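Local coordinates for cyclopenase asqI (Emericella nidulans, PDB 5YY3), which catalyses the zinc-dependent conversion of 4'-methoxycyclopenin into 4'-methoxyviridicatin, with release of methyl isocyanate, in the biosynthesis of the aspoquinolone mycotoxins, at residues A[503-507]-A[606-610]; A[221-226]-A[394-398]; A[142-147]-A[453-457]; A[184-189]-A[553-557]. All coordinates share one frame; numbering follows the deposited sequence.

Interaction 1. Residues A[503-507]-A[606-610]; sequences DYHSW and FNRAW
Y504 and W507 meet F606, A609 and W610 where two loops join in the hemocyanin-type ig-like domain. Residues 503-507 lie between strands 487-497 and 508-517, and residues 606-610 lead into helix 611-614. W507 and F606 form an offset stack. The F606 ring lies against the five-membered ring of W507, with centroids 3.9 Å apart and planes only 6° from parallel. CB of W507 adds a CH-pi contact over the same F606 ring.

Y504 takes a different approach. It turns its edge to the face of W610 in a T-shaped pair, and Y504 CE1 comes to 3.7 Å from W610 CG. CA of A609 sits over one face of the Y504 ring, 4.0 Å from its centroid. Thus the tyrosine is held at a face and at an edge. CG of Y504 stands anti to its carbonyl carbon (chi1 -58°), which carries the ring across to the 606-610 loop.

Around them lies a second shell. W507 NE1 hydrogen-bonds to the carbonyl of M501, and W610 NE1 to that of P605. F576 and F494 meet F606 edge-to-face, and I623 packs on Y504, W507 and W610. The phenol oxygen gives the direct polar link between the loops: the N-H of W610, at the N-cap position of the next helix, points almost straight at Y504 OH, with N to OH 3.0 Å and an angle of 173°.

Interaction 2. Residues A[221-226]-A[394-398]; sequences MVARYE and WRWYK
W394 stacks on Y225 where helix 391-410 crosses helix 210-231 in the metal-binding domain of this tyrosinase-family enzyme. The axes of the short segments approach to 9.9 Å, and their directions differ by 125°.

W394 can be followed outward from the backbone. Its CB is 3.7 Å from Y225 CE2. CG and CD2 lie over the tyrosine ring, and the five-membered ring stacks face-to-face on it with planes at 21°. CE3 reaches CB and CG of Y225. At the far rim, CZ3 is 3.2 Å from the carbonyl O of M221. CH2 ends 3.7 Å from M221 CB. The backbone of M221 and V222 therefore borders the indole edge, while Y225 covers one face and Y397 the opposite one. The indole NE1 hydrogen-bonds to the carbonyl of P388.

The sulfur of M221 lies near both the W394 and Y397 rings, in long, oblique Met-aromatic contacts. CG2 of V222 fits against Y397 CB at 3.5 Å.

A salt bridge lies beyond this apolar patch. The K398 chain is extended, and its NZ meets E226 OE2 at 2.7 Å, on the syn side but tilted out of the carboxylate plane; both charged ends are buried and have second partners in V237, whose carbonyl takes K398 NZ and whose N-H reaches E226 OE2.

The packing lies beside the zinc site, with Y397 approaching the zinc ligands H218 and H186, while R177 of helix 174-177 holds Y225 OH and R224 leads away to strand 508-517 of the ig-like domain.

Interaction 3. Residues A[142-147]-A[453-457]; sequences KNHPFF and VNFME
Two loops meet at the seam between the metal-binding domain and the ig-like domain, with F147 and K142 on one side and M456 and F455 on the other. CG of M456 lies over one face of the F147 ring, 3.7 Å from its centroid, as a CH-pi contact. The sulfur stands farther out above the same ring, at 5.1 Å from M456 SD to the centroid, in a Met-aromatic contact. CA of K142 lies against the opposite face, near the rim.

The lysine chain then runs across F455 at about a right angle. Its CD is 3.4 Å from F455 CE2, and its CE lies over the ring face. The ammonium is too far out for more than a weak cation-pi attraction.

No direct hydrogen bond joins the segments. One water bridges them instead, donating to F147 O at 2.7 Å and to N454 O at 3.0 Å. The amide of N454 faces another copy of the protein, the third subunit, where it bonds to N156 and V157 of that chain. Y180 meets F455 edge-to-face. The contact is thus an interface between the two domains of a hemocyanin-like fold, made here by CH-pi and Met-aromatic packing beside a subunit boundary.

Interaction 4. Residues A[184-189]-A[553-557]; sequences DSHYYW and FRHGW
R554 grips D184 side-on with two nitrogens. NH2 gives a bond of 2.9 Å to the syn lone pair of D184 OD1. NE gives a longer one, 3.2 Å to D184 OD2, tilted from the guanidinium plane. The carboxylate and guanidinium planes are 13° apart. CG of R554 is anti to its backbone N (chi1 -176°) and the chain runs extended to NE, which spans the gap to helix 180-193.

R536 also binds D184 OD2, and the N-H of L141 reaches D184 OD1. The carbonyls of P138 and P139 take NH1 and NH2 of R554. R554 CD makes a CH-pi contact over the Y188 face; the guanidinium plane is within 4° of the ring's.

S185 OG donates to the carbonyl O of G556 at 2.7 Å, tying the helix to the end of the type I turn 553-556. H555 packs into an aromatic cluster, its ND1 at the edge of Y188, 3.4 Å from Y188 CE2, and its CD2 near W189 CD1.

This helix carries the zinc ligands H186 and H190. With both carboxylate oxygens bound to arginine, buried D184 is probably ionised, and a charge-paired network of one aspartate and two arginines links the helix to the ig-like domain.

Overall arrangement
The four contacts cross the chain from one side to the other. Interactions 1 and 3 lie on opposite sides of its centre, about 36 Å apart between centres. Interactions 2 and 4 fall between them, about 17 Å apart. Interaction 2 belongs to the metal-binding domain and interaction 1 to the ig-like domain, while interactions 3 and 4 join the two. Along the chain, interaction 2 is nested within the loops closed by interactions 3 and 4, whose segments alternate. W557 packs on M221 and R224, and the backbone of H505 packs on A223, so interaction 2 touches both 4 and 1. Helices 180-193 and 210-231, which supply the zinc histidines, are thereby packed against the ig-like domain.

Interaction 1. Residues A[503-507]-A[606-610]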
# COMPACT_ATOMS: atom_id res chain seq x y z
N ASP A 503 -7.75 -27.79 -6.04
CA ASP A 503 -8.76 -27.87 -5.01
C ASP A 503 -10.11 -28.05 -5.68
O ASP A 503 -10.56 -27.16 -6.42
CB ASP A 503 -8.75 -26.62 -4.13
CG ASP A 503 -9.90 -26.57 -3.16
OD1 ASP A 503 -10.36 -27.65 -2.72
OD2 ASP A 503 -10.33 -25.44 -2.81
N TYR A 504 -10.74 -29.20 -5.44
CA TYR A 504 -12.08 -29.51 -5.95
C TYR A 504 -13.05 -28.35 -5.77
O TYR A 504 -13.81 -28.00 -6.67
CB TYR A 504 -12.68 -30.72 -5.22
CG TYR A 504 -11.91 -32.02 -5.29
CD1 TYR A 504 -11.89 -32.80 -6.45
CD2 TYR A 504 -11.24 -32.50 -4.17
CE1 TYR A 504 -11.20 -34.00 -6.50
CE2 TYR A 504 -10.55 -33.70 -4.20
CZ TYR A 504 -10.53 -34.45 -5.38
OH TYR A 504 -9.85 -35.66 -5.41
N HIS A 505 -13.03 -27.75 -4.58
CA HIS A 505 -14.06 -26.81 -4.19
C HIS A 505 -13.80 -25.42 -4.72
O HIS A 505 -14.62 -24.52 -4.54
CB HIS A 505 -14.18 -26.81 -2.67
CG HIS A 505 -14.31 -28.19 -2.11
ND1 HIS A 505 -15.53 -28.82 -1.98
CD2 HIS A 505 -13.37 -29.09 -1.75
CE1 HIS A 505 -15.33 -30.04 -1.52
NE2 HIS A 505 -14.03 -30.23 -1.38
N SER A 506 -12.66 -25.26 -5.40
CA SER A 506 -12.33 -23.98 -6.02
C SER A 506 -12.85 -23.90 -7.45
O SER A 506 -12.81 -22.84 -8.08
CB SER A 506 -10.83 -23.74 -6.01
OG SER A 506 -10.38 -23.44 -4.69
N TRP A 507 -13.34 -25.02 -7.97
CA TRP A 507 -13.87 -25.02 -9.31
C TRP A 507 -15.24 -24.35 -9.32
O TRP A 507 -16.12 -24.69 -8.52
CB TRP A 507 -13.93 -26.44 -9.87
CG TRP A 507 -12.58 -26.87 -10.29
CD1 TRP A 507 -11.63 -27.49 -9.51
CD2 TRP A 507 -11.97 -26.68 -11.58
NE1 TRP A 507 -10.49 -27.72 -10.24
CE2 TRP A 507 -10.67 -27.22 -11.52
CE3 TRP A 507 -12.41 -26.11 -12.78
CZ2 TRP A 507 -9.80 -27.21 -12.61
CZ3 TRP A 507 -11.54 -26.10 -13.87
CH2 TRP A 507 -10.26 -26.65 -13.78
N PHE A 606 -17.12 -32.10 -9.18
CA PHE A 606 -16.26 -31.53 -8.16
C PHE A 606 -16.89 -31.52 -6.77
O PHE A 606 -16.33 -30.93 -5.86
CB PHE A 606 -15.85 -30.11 -8.55
CG PHE A 606 -14.95 -30.05 -9.76
CD1 PHE A 606 -13.64 -30.48 -9.67
CD2 PHE A 606 -15.43 -29.59 -10.97
CE1 PHE A 606 -12.82 -30.42 -10.76
CE2 PHE A 606 -14.61 -29.54 -12.07
CZ PHE A 606 -13.30 -29.95 -11.96
N ASN A 607 -18.02 -32.20 -6.62
CA ASN A 607 -18.78 -32.16 -5.37
C ASN A 607 -18.38 -33.28 -4.41
O ASN A 607 -18.75 -33.25 -3.23
CB ASN A 607 -20.28 -32.22 -5.66
CG ASN A 607 -20.67 -33.48 -6.42
OD1 ASN A 607 -19.86 -34.06 -7.15
ND2 ASN A 607 -21.92 -33.92 -6.24
N ARG A 608 -17.62 -34.25 -4.90
CA ARG A 608 -17.00 -35.27 -4.04
C ARG A 608 -15.56 -35.44 -4.45
O ARG A 608 -15.18 -35.03 -5.54
CB ARG A 608 -17.73 -36.61 -4.16
CG ARG A 608 -18.83 -36.79 -3.16
CD ARG A 608 -19.80 -37.84 -3.60
NE ARG A 608 -21.05 -37.21 -4.00
CZ ARG A 608 -21.95 -36.76 -3.15
NH1 ARG A 608 -21.74 -36.92 -1.85
NH2 ARG A 608 -23.07 -36.19 -3.58
N ALA A 609 -14.74 -36.06 -3.60
CA ALA A 609 -13.36 -36.30 -4.00
C ALA A 609 -13.35 -37.33 -5.13
O ALA A 609 -14.33 -38.06 -5.30
CB ALA A 609 -12.52 -36.79 -2.82
N TRP A 610 -12.27 -37.38 -5.90
CA TRP A 610 -12.17 -38.36 -6.98
C TRP A 610 -11.36 -39.54 -6.53
O TRP A 610 -10.29 -39.41 -5.92
CB TRP A 610 -11.54 -37.77 -8.23
CG TRP A 610 -12.28 -36.63 -8.81
CD1 TRP A 610 -13.52 -36.18 -8.44
CD2 TRP A 610 -11.83 -35.75 -9.85
NE1 TRP A 610 -13.87 -35.08 -9.20
CE2 TRP A 610 -12.85 -34.80 -10.07
CE3 TRP A 610 -10.67 -35.69 -10.63
CZ2 TRP A 610 -12.74 -33.80 -11.03
CZ3 TRP A 610 -10.56 -34.70 -11.57
CH2 TRP A 610 -11.58 -33.76 -11.77
O HOH W 1 -17.81 -28.22 -4.50

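Interaction 2. Residues A[221-226]-A[394-398]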
# COMPACT_ATOMS: atom_id res chain seq x y z
N MET A 221 -20.67 -19.84 -4.03
CA MET A 221 -20.43 -18.39 -3.91
C MET A 221 -19.11 -18.10 -3.16
O MET A 221 -18.43 -17.13 -3.48
CB MET A 221 -21.62 -17.62 -3.28
CG MET A 221 -22.37 -18.20 -2.11
SD MET A 221 -23.99 -17.36 -1.91
CE MET A 221 -24.61 -17.58 -3.57
N VAL A 222 -18.72 -18.94 -2.21
CA VAL A 222 -17.40 -18.82 -1.58
C VAL A 222 -16.23 -19.00 -2.59
O VAL A 222 -15.27 -18.21 -2.58
CB VAL A 222 -17.27 -19.85 -0.44
CG1 VAL A 222 -15.79 -20.08 -0.03
CG2 VAL A 222 -18.11 -19.40 0.76
N ALA A 223 -16.30 -20.01 -3.46
CA ALA A 223 -15.27 -20.18 -4.48
C ALA A 223 -15.14 -18.95 -5.38
O ALA A 223 -14.05 -18.50 -5.70
CB ALA A 223 -15.56 -21.43 -5.32
N ARG A 224 -16.27 -18.37 -5.77
CA ARG A 224 -16.26 -17.15 -6.56
C ARG A 224 -15.72 -15.93 -5.77
O ARG A 224 -14.89 -15.16 -6.29
CB ARG A 224 -17.67 -16.87 -7.08
CG ARG A 224 -18.14 -17.85 -8.16
CD ARG A 224 -19.51 -17.43 -8.69
NE ARG A 224 -19.99 -18.29 -9.77
CZ ARG A 224 -19.79 -18.05 -11.06
NH1 ARG A 224 -19.10 -16.98 -11.43
NH2 ARG A 224 -20.25 -18.89 -11.97
N TYR A 225 -16.19 -15.75 -4.54
CA TYR A 225 -15.71 -14.67 -3.68
C TYR A 225 -14.20 -14.76 -3.44
O TYR A 225 -13.49 -13.74 -3.46
CB TYR A 225 -16.41 -14.71 -2.34
CG TYR A 225 -16.07 -13.53 -1.44
CD1 TYR A 225 -16.38 -12.23 -1.82
CD2 TYR A 225 -15.44 -13.71 -0.20
CE1 TYR A 225 -16.10 -11.14 -0.99
CE2 TYR A 225 -15.16 -12.63 0.64
CZ TYR A 225 -15.49 -11.34 0.23
OH TYR A 225 -15.23 -10.24 1.02
N GLU A 226 -13.72 -15.97 -3.20
CA GLU A 226 -12.31 -16.16 -2.91
C GLU A 226 -11.51 -15.94 -4.18
O GLU A 226 -10.45 -15.32 -4.14
CB GLU A 226 -12.07 -17.55 -2.34
CG GLU A 226 -12.44 -17.64 -0.87
CD GLU A 226 -11.66 -18.72 -0.14
OE1 GLU A 226 -11.74 -19.90 -0.55
OE2 GLU A 226 -10.96 -18.39 0.84
N TRP A 394 -19.37 -14.07 4.89
CA TRP A 394 -18.54 -14.83 3.97
C TRP A 394 -17.65 -15.72 4.79
O TRP A 394 -17.32 -16.83 4.35
CB TRP A 394 -17.74 -13.89 3.04
CG TRP A 394 -18.67 -13.30 2.03
CD1 TRP A 394 -19.31 -12.10 2.12
CD2 TRP A 394 -19.15 -13.92 0.83
NE1 TRP A 394 -20.13 -11.92 1.03
CE2 TRP A 394 -20.04 -13.03 0.22
CE3 TRP A 394 -18.88 -15.15 0.20
CZ2 TRP A 394 -20.68 -13.32 -0.98
CZ3 TRP A 394 -19.51 -15.43 -0.99
CH2 TRP A 394 -20.40 -14.51 -1.58
N ARG A 395 -17.31 -15.29 6.00
CA ARG A 395 -16.51 -16.15 6.87
C ARG A 395 -17.38 -17.31 7.38
O ARG A 395 -16.90 -18.44 7.52
CB ARG A 395 -15.90 -15.35 8.03
CG ARG A 395 -14.97 -14.21 7.55
CD ARG A 395 -14.04 -13.70 8.67
NE ARG A 395 -13.50 -14.85 9.37
CZ ARG A 395 -12.89 -14.81 10.54
NH1 ARG A 395 -12.71 -13.64 11.16
NH2 ARG A 395 -12.46 -15.95 11.09
N TRP A 396 -18.67 -17.05 7.62
CA TRP A 396 -19.58 -18.14 7.96
C TRP A 396 -19.82 -19.06 6.75
O TRP A 396 -19.77 -20.29 6.89
CB TRP A 396 -20.91 -17.59 8.50
CG TRP A 396 -21.84 -18.69 8.97
CD1 TRP A 396 -22.95 -19.14 8.33
CD2 TRP A 396 -21.72 -19.47 10.18
NE1 TRP A 396 -23.54 -20.16 9.05
CE2 TRP A 396 -22.80 -20.38 10.20
CE3 TRP A 396 -20.81 -19.50 11.23
CZ2 TRP A 396 -23.00 -21.30 11.23
CZ3 TRP A 396 -21.00 -20.41 12.26
CH2 TRP A 396 -22.09 -21.29 12.25
N TYR A 397 -20.08 -18.49 5.57
CA TYR A 397 -20.27 -19.33 4.37
C TYR A 397 -19.07 -20.24 4.14
O TYR A 397 -19.23 -21.40 3.75
CB TYR A 397 -20.51 -18.48 3.12
CG TYR A 397 -21.69 -17.52 3.15
CD1 TYR A 397 -22.79 -17.74 3.98
CD2 TYR A 397 -21.70 -16.39 2.34
CE1 TYR A 397 -23.87 -16.85 4.00
CE2 TYR A 397 -22.77 -15.50 2.35
CZ TYR A 397 -23.85 -15.73 3.18
OH TYR A 397 -24.90 -14.84 3.18
N LYS A 398 -17.85 -19.75 4.38
CA LYS A 398 -16.70 -20.63 4.17
C LYS A 398 -16.64 -21.70 5.25
O LYS A 398 -16.14 -22.80 5.01
CB LYS A 398 -15.38 -19.86 4.11
CG LYS A 398 -14.20 -20.78 3.73
CD LYS A 398 -12.98 -20.03 3.26
CE LYS A 398 -11.76 -20.95 3.18
NZ LYS A 398 -10.49 -20.20 2.85

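Interaction 3. Residues A[142-147]-A[453-457]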
# COMPACT_ATOMS: atom_id res chain seq x y z
N LYS A 142 -35.26 -3.78 -4.85
CA LYS A 142 -35.20 -2.33 -4.90
C LYS A 142 -36.41 -1.69 -4.22
O LYS A 142 -36.35 -0.55 -3.78
CB LYS A 142 -35.09 -1.82 -6.33
CG LYS A 142 -34.50 -0.40 -6.33
CD LYS A 142 -34.99 0.50 -7.46
CE LYS A 142 -34.63 1.98 -7.20
NZ LYS A 142 -34.59 2.29 -5.74
N ASN A 143 -37.53 -2.41 -4.15
CA ASN A 143 -38.72 -1.87 -3.52
C ASN A 143 -38.68 -1.92 -1.99
O ASN A 143 -39.52 -1.31 -1.34
CB ASN A 143 -39.99 -2.59 -4.01
CG ASN A 143 -40.35 -2.24 -5.44
OD1 ASN A 143 -39.58 -1.61 -6.16
ND2 ASN A 143 -41.56 -2.63 -5.85
N HIS A 144 -37.72 -2.66 -1.44
CA HIS A 144 -37.63 -2.84 0.00
C HIS A 144 -37.47 -1.48 0.68
O HIS A 144 -36.78 -0.60 0.16
CB HIS A 144 -36.46 -3.77 0.34
CG HIS A 144 -36.43 -4.19 1.77
ND1 HIS A 144 -36.03 -3.36 2.79
CD2 HIS A 144 -36.74 -5.38 2.35
CE1 HIS A 144 -36.10 -4.00 3.94
NE2 HIS A 144 -36.52 -5.23 3.71
N PRO A 145 -38.15 -1.30 1.83
CA PRO A 145 -38.09 -0.05 2.61
C PRO A 145 -36.68 0.50 2.84
O PRO A 145 -36.53 1.72 2.93
CB PRO A 145 -38.73 -0.45 3.95
CG PRO A 145 -39.71 -1.50 3.59
CD PRO A 145 -39.11 -2.26 2.41
N PHE A 146 -35.68 -0.37 2.93
CA PHE A 146 -34.31 0.08 3.21
C PHE A 146 -33.70 0.85 2.03
O PHE A 146 -32.74 1.59 2.20
CB PHE A 146 -33.41 -1.10 3.58
CG PHE A 146 -33.67 -1.69 4.94
CD1 PHE A 146 -34.73 -1.27 5.72
CD2 PHE A 146 -32.84 -2.68 5.44
CE1 PHE A 146 -34.96 -1.82 6.97
CE2 PHE A 146 -33.06 -3.24 6.68
CZ PHE A 146 -34.13 -2.81 7.45
N PHE A 147 -34.27 0.66 0.85
CA PHE A 147 -33.84 1.38 -0.35
C PHE A 147 -34.42 2.78 -0.43
O PHE A 147 -34.39 3.40 -1.49
CB PHE A 147 -34.23 0.60 -1.61
CG PHE A 147 -33.23 -0.45 -2.01
CD1 PHE A 147 -33.08 -1.61 -1.27
CD2 PHE A 147 -32.43 -0.27 -3.12
CE1 PHE A 147 -32.16 -2.57 -1.64
CE2 PHE A 147 -31.52 -1.23 -3.50
CZ PHE A 147 -31.37 -2.37 -2.75
N VAL A 453 -25.51 4.04 -7.19
CA VAL A 453 -25.61 4.34 -5.76
C VAL A 453 -27.04 4.25 -5.24
O VAL A 453 -27.27 3.86 -4.10
CB VAL A 453 -25.05 5.73 -5.44
CG1 VAL A 453 -25.11 6.01 -3.96
CG2 VAL A 453 -23.63 5.85 -5.93
N ASN A 454 -28.00 4.62 -6.09
CA ASN A 454 -29.42 4.51 -5.73
C ASN A 454 -29.87 3.05 -5.57
O ASN A 454 -30.86 2.77 -4.90
CB ASN A 454 -30.30 5.21 -6.77
CG ASN A 454 -30.04 4.70 -8.19
OD1 ASN A 454 -28.89 4.61 -8.62
ND2 ASN A 454 -31.10 4.35 -8.90
N PHE A 455 -29.16 2.11 -6.21
CA PHE A 455 -29.38 0.68 -6.02
C PHE A 455 -28.44 0.07 -4.96
O PHE A 455 -28.16 -1.13 -4.99
CB PHE A 455 -29.21 -0.08 -7.33
CG PHE A 455 -30.38 0.05 -8.29
CD1 PHE A 455 -30.49 1.14 -9.13
CD2 PHE A 455 -31.35 -0.95 -8.35
CE1 PHE A 455 -31.56 1.24 -10.03
CE2 PHE A 455 -32.41 -0.85 -9.25
CZ PHE A 455 -32.52 0.25 -10.09
N MET A 456 -27.95 0.91 -4.04
CA MET A 456 -27.12 0.48 -2.91
C MET A 456 -25.82 -0.23 -3.29
O MET A 456 -25.38 -1.13 -2.57
CB MET A 456 -27.93 -0.43 -1.97
CG MET A 456 -29.19 0.26 -1.43
SD MET A 456 -28.80 1.84 -0.65
CE MET A 456 -30.23 2.85 -1.06
N GLU A 457 -25.19 0.18 -4.38
CA GLU A 457 -23.92 -0.41 -4.80
C GLU A 457 -22.75 0.50 -4.41
O GLU A 457 -22.94 1.69 -4.14
CB GLU A 457 -23.90 -0.66 -6.31
CG GLU A 457 -24.99 -1.61 -6.78
CD GLU A 457 -24.91 -1.91 -8.26
OE1 GLU A 457 -24.62 -0.99 -9.06
OE2 GLU A 457 -25.15 -3.06 -8.65
O HOH W 2 -32.81 4.49 -3.43

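Interaction 4. Residues A[184-189]-A[553-557]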
# COMPACT_ATOMS: atom_id res chain seq x y z
N ASP A 184 -30.19 -9.00 -5.01
CA ASP A 184 -31.57 -9.33 -5.36
C ASP A 184 -31.70 -10.83 -5.60
O ASP A 184 -32.69 -11.42 -5.23
CB ASP A 184 -32.08 -8.56 -6.59
CG ASP A 184 -33.48 -9.02 -7.01
OD1 ASP A 184 -34.45 -8.69 -6.28
OD2 ASP A 184 -33.61 -9.74 -8.03
N SER A 185 -30.69 -11.43 -6.23
CA SER A 185 -30.72 -12.88 -6.47
C SER A 185 -30.76 -13.68 -5.16
O SER A 185 -31.51 -14.66 -5.03
CB SER A 185 -29.51 -13.31 -7.30
OG SER A 185 -29.26 -14.69 -7.12
N HIS A 186 -29.92 -13.27 -4.22
CA HIS A 186 -29.81 -13.94 -2.93
C HIS A 186 -31.12 -13.80 -2.16
O HIS A 186 -31.54 -14.71 -1.44
CB HIS A 186 -28.65 -13.32 -2.15
CG HIS A 186 -28.52 -13.82 -0.74
ND1 HIS A 186 -27.88 -15.00 -0.42
CD2 HIS A 186 -28.92 -13.27 0.44
CE1 HIS A 186 -27.88 -15.16 0.89
NE2 HIS A 186 -28.51 -14.13 1.43
N TYR A 187 -31.75 -12.65 -2.33
CA TYR A 187 -32.98 -12.28 -1.65
C TYR A 187 -34.13 -13.18 -2.11
O TYR A 187 -34.91 -13.67 -1.31
CB TYR A 187 -33.25 -10.81 -1.93
CG TYR A 187 -34.61 -10.23 -1.62
CD1 TYR A 187 -34.98 -9.90 -0.32
CD2 TYR A 187 -35.48 -9.90 -2.66
CE1 TYR A 187 -36.21 -9.31 -0.05
CE2 TYR A 187 -36.70 -9.31 -2.41
CZ TYR A 187 -37.06 -9.01 -1.10
OH TYR A 187 -38.28 -8.43 -0.86
N TYR A 188 -34.21 -13.41 -3.42
CA TYR A 188 -35.22 -14.30 -3.95
C TYR A 188 -34.89 -15.75 -3.61
O TYR A 188 -35.78 -16.56 -3.38
CB TYR A 188 -35.37 -14.10 -5.47
CG TYR A 188 -36.43 -14.98 -6.11
CD1 TYR A 188 -37.78 -14.88 -5.76
CD2 TYR A 188 -36.08 -15.92 -7.08
CE1 TYR A 188 -38.75 -15.69 -6.35
CE2 TYR A 188 -37.05 -16.74 -7.68
CZ TYR A 188 -38.38 -16.62 -7.31
OH TYR A 188 -39.32 -17.43 -7.91
N TRP A 189 -33.60 -16.08 -3.58
CA TRP A 189 -33.18 -17.46 -3.35
C TRP A 189 -33.76 -17.99 -2.05
O TRP A 189 -34.19 -19.14 -1.96
CB TRP A 189 -31.66 -17.57 -3.31
CG TRP A 189 -31.14 -18.99 -3.32
CD1 TRP A 189 -30.90 -19.76 -4.41
CD2 TRP A 189 -30.79 -19.79 -2.18
NE1 TRP A 189 -30.42 -20.99 -4.03
CE2 TRP A 189 -30.35 -21.04 -2.66
CE3 TRP A 189 -30.81 -19.58 -0.80
CZ2 TRP A 189 -29.94 -22.07 -1.82
CZ3 TRP A 189 -30.40 -20.61 0.04
CH2 TRP A 189 -29.97 -21.84 -0.48
N PHE A 553 -34.86 -17.51 -13.85
CA PHE A 553 -33.86 -17.92 -12.87
C PHE A 553 -33.41 -16.71 -12.04
O PHE A 553 -32.22 -16.40 -11.96
CB PHE A 553 -32.70 -18.63 -13.57
CG PHE A 553 -31.88 -19.52 -12.65
CD1 PHE A 553 -32.30 -19.75 -11.35
CD2 PHE A 553 -30.78 -20.22 -13.13
CE1 PHE A 553 -31.58 -20.58 -10.52
CE2 PHE A 553 -30.06 -21.08 -12.30
CZ PHE A 553 -30.47 -21.25 -10.99
N ARG A 554 -34.38 -16.03 -11.43
CA ARG A 554 -34.11 -14.80 -10.70
C ARG A 554 -33.06 -15.04 -9.61
O ARG A 554 -32.24 -14.16 -9.33
CB ARG A 554 -35.39 -14.23 -10.09
CG ARG A 554 -35.22 -12.88 -9.39
CD ARG A 554 -36.52 -12.42 -8.73
NE ARG A 554 -36.33 -11.38 -7.74
CZ ARG A 554 -37.33 -10.78 -7.09
NH1 ARG A 554 -38.58 -11.15 -7.33
NH2 ARG A 554 -37.08 -9.82 -6.21
N HIS A 555 -33.09 -16.22 -9.01
CA HIS A 555 -32.16 -16.58 -7.94
C HIS A 555 -30.91 -17.30 -8.46
O HIS A 555 -30.16 -17.90 -7.68
CB HIS A 555 -32.85 -17.46 -6.91
CG HIS A 555 -33.48 -18.70 -7.48
ND1 HIS A 555 -34.41 -18.65 -8.50
CD2 HIS A 555 -33.32 -20.00 -7.17
CE1 HIS A 555 -34.79 -19.88 -8.79
NE2 HIS A 555 -34.15 -20.72 -8.00
N GLY A 556 -30.67 -17.24 -9.76
CA GLY A 556 -29.41 -17.72 -10.31
C GLY A 556 -28.25 -16.72 -10.13
O GLY A 556 -28.38 -15.69 -9.46
N TRP A 557 -27.11 -17.04 -10.72
CA TRP A 557 -25.94 -16.19 -10.61
C TRP A 557 -26.01 -15.00 -11.59
O TRP A 557 -26.32 -15.19 -12.76
CB TRP A 557 -24.67 -17.00 -10.85
CG TRP A 557 -23.50 -16.25 -10.35
CD1 TRP A 557 -22.53 -15.64 -11.10
CD2 TRP A 557 -23.20 -15.97 -8.99
NE1 TRP A 557 -21.62 -15.02 -10.27
CE2 TRP A 557 -22.02 -15.20 -8.96
CE3 TRP A 557 -23.82 -16.31 -7.77
CZ2 TRP A 557 -21.44 -14.74 -7.77
CZ3 TRP A 557 -23.24 -15.87 -6.59
CH2 TRP A 557 -22.06 -15.09 -6.60